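Local coordinates for adenine phosphoribosyltransferase (Leishmania donovani, PDB 1QB7), which probably catalyses the transfer of phosphoribose from 5-phospho-alpha-D-ribose 1-diphosphate to adenine, giving AMP and diphosphate in purine salvage, at residues A[98-103]-A[128-133]; A[124-129]-A[151-156]. One frame throughout, in Å; residues are numbered along the deposited sequence.

Contact 1. Residues A[98-103]-A[128-133]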
ATOM      1  N   VAL A  98       7.685   7.713  -2.696  1.00 13.78           N
ATOM      2  CA  VAL A  98       8.608   6.669  -3.130  1.00 13.47           C
ATOM      3  C   VAL A  98       8.320   5.364  -2.369  1.00 13.15           C
ATOM      4  O   VAL A  98       7.940   5.384  -1.195  1.00 13.15           O
ATOM      5  CB  VAL A  98      10.083   7.121  -2.934  1.00 13.73           C
ATOM      6  CG1 VAL A  98      11.045   6.069  -3.476  1.00 13.50           C
ATOM      7  CG2 VAL A  98      10.319   8.463  -3.630  1.00 12.50           C
ATOM      8  N   LEU A  99       8.494   4.235  -3.052  1.00 12.46           N
ATOM      9  CA  LEU A  99       8.224   2.923  -2.472  1.00 13.51           C
ATOM     10  C   LEU A  99       9.468   2.135  -2.085  1.00 12.21           C
ATOM     11  O   LEU A  99      10.382   1.972  -2.892  1.00 13.62           O
ATOM     12  CB  LEU A  99       7.439   2.061  -3.471  1.00 14.45           C
ATOM     13  CG  LEU A  99       6.015   2.385  -3.915  1.00 16.54           C
ATOM     14  CD1 LEU A  99       5.929   3.715  -4.636  1.00 16.84           C
ATOM     15  CD2 LEU A  99       5.553   1.273  -4.831  1.00 17.67           C
ATOM     16  N   MET A 100       9.511   1.655  -0.848  1.00 12.08           N
ATOM     17  CA  MET A 100      10.626   0.814  -0.434  1.00 13.18           C
ATOM     18  C   MET A 100      10.075  -0.611  -0.454  1.00 11.93           C
ATOM     19  O   MET A 100       9.154  -0.945   0.292  1.00 13.31           O
ATOM     20  CB  MET A 100      11.149   1.172   0.956  1.00 13.90           C
ATOM     21  CG  MET A 100      12.378   0.356   1.333  1.00 14.65           C
ATOM     22  SD  MET A 100      13.111   0.799   2.909  1.00 16.14           S
ATOM     23  CE  MET A 100      12.092  -0.143   4.029  1.00 14.97           C
ATOM     24  N   ARG A 101      10.606  -1.429  -1.355  1.00 12.66           N
ATOM     25  CA  ARG A 101      10.146  -2.805  -1.497  1.00 14.17           C
ATOM     26  C   ARG A 101      11.317  -3.757  -1.699  1.00 15.27           C
ATOM     27  O   ARG A 101      12.449  -3.324  -1.914  1.00 15.85           O
ATOM     28  CB  ARG A 101       9.224  -2.930  -2.715  1.00 14.48           C
ATOM     29  CG  ARG A 101       8.269  -1.759  -2.954  1.00 15.02           C
ATOM     30  CD  ARG A 101       7.248  -2.106  -4.026  1.00 13.47           C
ATOM     31  NE  ARG A 101       6.398  -3.197  -3.569  1.00 15.11           N
ATOM     32  CZ  ARG A 101       5.383  -3.716  -4.252  1.00 16.15           C
ATOM     33  NH1 ARG A 101       5.076  -3.260  -5.457  1.00 16.73           N
ATOM     34  NH2 ARG A 101       4.684  -4.708  -3.724  1.00 15.27           N
ATOM     35  N   LYS A 102      11.044  -5.058  -1.614  1.00 16.41           N
ATOM     36  CA  LYS A 102      12.072  -6.059  -1.859  1.00 16.24           C
ATOM     37  C   LYS A 102      12.409  -5.945  -3.345  1.00 16.82           C
ATOM     38  O   LYS A 102      11.575  -5.501  -4.136  1.00 17.09           O
ATOM     39  CB  LYS A 102      11.565  -7.466  -1.530  1.00 18.37           C
ATOM     40  CG  LYS A 102      11.494  -7.760  -0.042  1.00 22.30           C
ATOM     41  CD  LYS A 102      11.187  -9.225   0.227  1.00 33.22           C
ATOM     42  CE  LYS A 102      11.028  -9.494   1.726  1.00 38.10           C
ATOM     43  NZ  LYS A 102      12.239  -9.086   2.496  1.00 42.30           N
ATOM     44  N   ALA A 103      13.627  -6.326  -3.719  1.00 16.84           N
ATOM     45  CA  ALA A 103      14.077  -6.241  -5.106  1.00 17.29           C
ATOM     46  C   ALA A 103      13.135  -6.893  -6.114  1.00 16.57           C
ATOM     47  O   ALA A 103      12.886  -6.334  -7.180  1.00 17.51           O
ATOM     48  CB  ALA A 103      15.488  -6.818  -5.247  1.00 16.29           C
ATOM     49  N   MET A 128      15.943  -4.522   1.553  1.00 19.60           N
ATOM     50  CA  MET A 128      14.946  -3.672   0.907  1.00 17.10           C
ATOM     51  C   MET A 128      15.593  -2.756  -0.125  1.00 16.42           C
ATOM     52  O   MET A 128      16.796  -2.506  -0.074  1.00 16.36           O
ATOM     53  CB  MET A 128      14.187  -2.868   1.961  1.00 18.76           C
ATOM     54  CG  MET A 128      13.410  -3.732   2.956  1.00 18.78           C
ATOM     55  SD  MET A 128      12.052  -4.652   2.195  1.00 21.66           S
ATOM     56  CE  MET A 128      10.833  -3.367   2.060  1.00 19.02           C
ATOM     57  N   THR A 129      14.790  -2.258  -1.067  1.00 15.67           N
ATOM     58  CA  THR A 129      15.300  -1.397  -2.132  1.00 15.08           C
ATOM     59  C   THR A 129      14.414  -0.203  -2.482  1.00 14.43           C
ATOM     60  O   THR A 129      13.267  -0.094  -2.048  1.00 14.64           O
ATOM     61  CB  THR A 129      15.459  -2.184  -3.471  1.00 15.71           C
ATOM     62  OG1 THR A 129      14.162  -2.483  -4.010  1.00 14.61           O
ATOM     63  CG2 THR A 129      16.221  -3.485  -3.270  1.00 15.06           C
ATOM     64  N   ILE A 130      14.995   0.691  -3.272  1.00 15.54           N
ATOM     65  CA  ILE A 130      14.320   1.860  -3.828  1.00 15.32           C
ATOM     66  C   ILE A 130      14.985   1.988  -5.196  1.00 15.53           C
ATOM     67  O   ILE A 130      16.112   1.519  -5.389  1.00 15.74           O
ATOM     68  CB  ILE A 130      14.543   3.200  -3.044  1.00 14.42           C
ATOM     69  CG1 ILE A 130      16.027   3.565  -2.988  1.00 17.23           C
ATOM     70  CG2 ILE A 130      13.877   3.155  -1.670  1.00 14.02           C
ATOM     71  CD1 ILE A 130      16.279   4.951  -2.454  1.00 15.61           C
ATOM     72  N   ARG A 131      14.281   2.570  -6.158  1.00 13.99           N
ATOM     73  CA  ARG A 131      14.854   2.741  -7.479  1.00 14.09           C
ATOM     74  C   ARG A 131      15.949   3.800  -7.400  1.00 15.69           C
ATOM     75  O   ARG A 131      15.795   4.824  -6.735  1.00 16.90           O
ATOM     76  CB  ARG A 131      13.784   3.166  -8.490  1.00 13.27           C
ATOM     77  CG  ARG A 131      14.256   3.116  -9.946  1.00 14.39           C
ATOM     78  CD  ARG A 131      13.268   3.767 -10.909  1.00 12.45           C
ATOM     79  NE  ARG A 131      13.176   5.209 -10.696  1.00 13.16           N
ATOM     80  CZ  ARG A 131      12.244   5.811  -9.962  1.00 14.94           C
ATOM     81  NH1 ARG A 131      11.282   5.106  -9.369  1.00 13.90           N
ATOM     82  NH2 ARG A 131      12.265   7.131  -9.825  1.00 14.86           N
ATOM     83  N   TYR A 132      17.073   3.514  -8.036  1.00 17.85           N
ATOM     84  CA  TYR A 132      18.205   4.426  -8.070  1.00 18.50           C
ATOM     85  C   TYR A 132      17.748   5.754  -8.667  1.00 18.67           C
ATOM     86  O   TYR A 132      17.208   5.783  -9.765  1.00 19.26           O
ATOM     87  CB  TYR A 132      19.303   3.817  -8.948  1.00 19.38           C
ATOM     88  CG  TYR A 132      20.568   4.629  -9.035  1.00 22.17           C
ATOM     89  CD1 TYR A 132      20.715   5.625 -10.000  1.00 22.36           C
ATOM     90  CD2 TYR A 132      21.629   4.387  -8.167  1.00 23.61           C
ATOM     91  CE1 TYR A 132      21.893   6.359 -10.097  1.00 26.49           C
ATOM     92  CE2 TYR A 132      22.809   5.111  -8.256  1.00 27.02           C
ATOM     93  CZ  TYR A 132      22.939   6.095  -9.222  1.00 27.43           C
ATOM     94  OH  TYR A 132      24.121   6.797  -9.325  1.00 30.45           O
ATOM     95  N   GLY A 133      17.929   6.840  -7.924  1.00 17.85           N
ATOM     96  CA  GLY A 133      17.544   8.147  -8.427  1.00 18.27           C
ATOM     97  C   GLY A 133      16.151   8.617  -8.053  1.00 18.79           C
ATOM     98  O   GLY A 133      15.753   9.711  -8.443  1.00 19.54           O
TER
HETATM   99  O   HOH W   1      11.565   2.888  -5.254  1.00 17.80           O
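Met-128 reaches across to residues 100-102 with every atom of its side chain. Its CB lies 3.7 Å from Met-100 CG and also touches that residue's sulphur; CG meets the methyl CE of Met-100, and the two thioether chains cross at about a right angle. Bends at chi2 (-66°) and chi3 (-78°) curl the chain: SD packs against Lys-102 CG, and CE ends 3.4 Å from Met-100 O, beside Arg-101 CA. Thr-129 and Arg-101 form an antiparallel hydrogen-bonded pair. Arg-101 N gives to Thr-129 O (3.1 Å), and Arg-101 O is gripped twice, by Thr-129 N at 2.7 Å and by Thr-129 OG1 at 2.8 Å, from opposite faces of its carbonyl plane. The hydroxyl stands 38° above that plane. The CA-H of Met-100 also points to Thr-129 O. Past Met-100 and Ile-130 the backbones part, and a water joins Leu-99 O to Arg-131 N, while Ile-130 CG2 fills in near Met-100 CB. Arg-101 CB points away, and NE forms a salt bridge with Asp-79. A single antiparallel bridge joins two-stranded sheet 110-112/129-131 to the chain around the end of strand 97-100, an outermost strand of the central, mostly parallel sheet of a type I phosphoribosyltransferase.

Contact 2. Residues A[124-129]-A[151-156]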
ATOM      1  N   ALA A 124      14.993 -13.365  10.424  1.00 55.55           N
ATOM      2  CA  ALA A 124      15.882 -12.997   9.322  1.00 52.76           C
ATOM      3  C   ALA A 124      15.631 -11.585   8.778  1.00 50.00           C
ATOM      4  O   ALA A 124      14.489 -11.209   8.490  1.00 50.47           O
ATOM      5  CB  ALA A 124      15.769 -14.027   8.196  1.00 52.71           C
ATOM      6  N   PRO A 125      16.704 -10.786   8.632  1.00 45.72           N
ATOM      7  CA  PRO A 125      16.644  -9.410   8.126  1.00 41.92           C
ATOM      8  C   PRO A 125      16.250  -9.343   6.653  1.00 37.04           C
ATOM      9  O   PRO A 125      16.607 -10.215   5.865  1.00 36.73           O
ATOM     10  CB  PRO A 125      18.068  -8.907   8.356  1.00 43.77           C
ATOM     11  CG  PRO A 125      18.882 -10.143   8.184  1.00 45.66           C
ATOM     12  CD  PRO A 125      18.091 -11.157   8.962  1.00 45.46           C
ATOM     13  N   GLU A 126      15.512  -8.300   6.288  1.00 31.98           N
ATOM     14  CA  GLU A 126      15.061  -8.132   4.911  1.00 28.96           C
ATOM     15  C   GLU A 126      15.898  -7.125   4.140  1.00 25.84           C
ATOM     16  O   GLU A 126      16.182  -6.031   4.624  1.00 23.84           O
ATOM     17  CB  GLU A 126      13.610  -7.658   4.880  1.00 30.33           C
ATOM     18  CG  GLU A 126      12.669  -8.421   5.786  1.00 37.34           C
ATOM     19  CD  GLU A 126      11.281  -7.813   5.805  1.00 39.63           C
ATOM     20  OE1 GLU A 126      10.536  -8.021   4.825  1.00 43.96           O
ATOM     21  OE2 GLU A 126      10.937  -7.121   6.789  1.00 42.48           O
ATOM     22  N   VAL A 127      16.325  -7.515   2.948  1.00 21.47           N
ATOM     23  CA  VAL A 127      17.074  -6.614   2.095  1.00 19.62           C
ATOM     24  C   VAL A 127      15.984  -5.838   1.352  1.00 20.12           C
ATOM     25  O   VAL A 127      15.154  -6.437   0.667  1.00 20.04           O
ATOM     26  CB  VAL A 127      17.955  -7.385   1.091  1.00 17.16           C
ATOM     27  CG1 VAL A 127      18.639  -6.420   0.127  1.00 15.54           C
ATOM     28  CG2 VAL A 127      18.984  -8.216   1.840  1.00 18.43           C
ATOM     29  N   MET A 128      15.943  -4.522   1.553  1.00 19.60           N
ATOM     30  CA  MET A 128      14.946  -3.672   0.907  1.00 17.10           C
ATOM     31  C   MET A 128      15.593  -2.756  -0.125  1.00 16.42           C
ATOM     32  O   MET A 128      16.796  -2.506  -0.074  1.00 16.36           O
ATOM     33  CB  MET A 128      14.187  -2.868   1.961  1.00 18.76           C
ATOM     34  CG  MET A 128      13.410  -3.732   2.956  1.00 18.78           C
ATOM     35  SD  MET A 128      12.052  -4.652   2.195  1.00 21.66           S
ATOM     36  CE  MET A 128      10.833  -3.367   2.060  1.00 19.02           C
ATOM     37  N   THR A 129      14.790  -2.258  -1.067  1.00 15.67           N
ATOM     38  CA  THR A 129      15.300  -1.397  -2.132  1.00 15.08           C
ATOM     39  C   THR A 129      14.414  -0.203  -2.482  1.00 14.43           C
ATOM     40  O   THR A 129      13.267  -0.094  -2.048  1.00 14.64           O
ATOM     41  CB  THR A 129      15.459  -2.184  -3.471  1.00 15.71           C
ATOM     42  OG1 THR A 129      14.162  -2.483  -4.010  1.00 14.61           O
ATOM     43  CG2 THR A 129      16.221  -3.485  -3.270  1.00 15.06           C
ATOM     44  N   GLY A 151      12.343  -2.418  14.065  1.00 18.59           N
ATOM     45  CA  GLY A 151      13.061  -1.387  13.337  1.00 17.00           C
ATOM     46  C   GLY A 151      14.001  -1.833  12.237  1.00 15.83           C
ATOM     47  O   GLY A 151      14.817  -1.032  11.771  1.00 16.50           O
ATOM     48  N   GLY A 152      13.889  -3.090  11.811  1.00 14.84           N
ATOM     49  CA  GLY A 152      14.746  -3.591  10.755  1.00 13.11           C
ATOM     50  C   GLY A 152      14.574  -2.811   9.467  1.00 14.76           C
ATOM     51  O   GLY A 152      15.552  -2.349   8.869  1.00 15.91           O
ATOM     52  N   THR A 153      13.329  -2.646   9.036  1.00 15.19           N
ATOM     53  CA  THR A 153      13.060  -1.908   7.807  1.00 14.52           C
ATOM     54  C   THR A 153      13.331  -0.419   7.963  1.00 14.06           C
ATOM     55  O   THR A 153      13.678   0.250   6.994  1.00 14.14           O
ATOM     56  CB  THR A 153      11.630  -2.144   7.294  1.00 14.42           C
ATOM     57  OG1 THR A 153      10.697  -1.990   8.369  1.00 15.47           O
ATOM     58  CG2 THR A 153      11.504  -3.548   6.707  1.00 16.78           C
ATOM     59  N   ALA A 154      13.199   0.093   9.186  1.00 14.19           N
ATOM     60  CA  ALA A 154      13.470   1.506   9.447  1.00 15.97           C
ATOM     61  C   ALA A 154      14.942   1.769   9.133  1.00 16.11           C
ATOM     62  O   ALA A 154      15.282   2.763   8.480  1.00 17.52           O
ATOM     63  CB  ALA A 154      13.156   1.865  10.909  1.00 12.95           C
ATOM     64  N   LEU A 155      15.800   0.847   9.570  1.00 16.83           N
ATOM     65  CA  LEU A 155      17.232   0.949   9.328  1.00 16.17           C
ATOM     66  C   LEU A 155      17.517   0.854   7.828  1.00 14.81           C
ATOM     67  O   LEU A 155      18.398   1.553   7.320  1.00 14.33           O
ATOM     68  CB  LEU A 155      18.001  -0.134  10.094  1.00 19.18           C
ATOM     69  CG  LEU A 155      19.518  -0.192   9.831  1.00 22.23           C
ATOM     70  CD1 LEU A 155      20.202   1.098  10.275  1.00 22.18           C
ATOM     71  CD2 LEU A 155      20.126  -1.384  10.548  1.00 24.59           C
ATOM     72  N   SER A 156      16.782  -0.002   7.119  1.00 13.42           N
ATOM     73  CA  SER A 156      16.972  -0.113   5.669  1.00 14.74           C
ATOM     74  C   SER A 156      16.643   1.225   5.010  1.00 14.35           C
ATOM     75  O   SER A 156      17.329   1.665   4.082  1.00 13.98           O
ATOM     76  CB  SER A 156      16.088  -1.209   5.082  1.00 14.81           C
ATOM     77  OG  SER A 156      16.709  -2.471   5.229  1.00 17.05           O
TER
HETATM   78  O   HOH W   2      14.988  -4.211   6.195  1.00 19.14           O
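Chi1 of 48° puts Thr-153 OG1 between the backbone N and the carbonyl carbon, and CG2 stands anti to the carbonyl carbon; in Glu-126, chi1 (-47°) sets CG beside the backbone N and chi2 (174°) carries the chain on, extended, to CD. Carboxylate OE2 of Glu-126 lies 3.6 Å from Thr-153 CG2, the two side chains crossing obliquely. The setting is the phosphoribosyltransferase fold: residues 124-129 lie over the N-terminal turn of helix 152-163, with Gly-151 as its N-cap. Thr-153 belongs to the magnesium site, together with Asp-145, and to the AMP site, whereas its methyl serves the packing on the loop, also lying 4.2 Å from Met-128 CG. The other carboxylate oxygen of Glu-126, OE1, is in a salt bridge with Lys-102. One turn further along the helix, Ser-156 CB rests 4.0 Å from Met-128 CB. Its hydroxyl is hydrogen-bonded to Ser-113 OG, and Glu-126 O is 3.6 Å away from Ser-156 OG. Water supplies the polar link between loop and helix: a single molecule donates to Glu-126 O at 2.7 Å, pairs with Ser-156 OG at 2.6 Å, and reaches Gly-152 O through a weak bond of 3.3 Å.

How the contacts relate
Following the chain from the N terminus, the first of these segments is reached at strand 97-100, well into the fold. The chain then makes an excursion through strand 110-112 and returns at 128-133, where contact 1 closes that loop. Contact 2 starts inside the excursion, at 124-129, and closes a second loop only at helix 152-163, after strand 140-145 has passed through the central sheet. The two loops therefore overlap and cross instead of nesting, sharing Met-128 and Thr-129. Packing also joins them directly, Met-100 CE lying against Thr-153 O. The returning chain thus ties edge strand 97-100 to the helix that begins at the magnesium site.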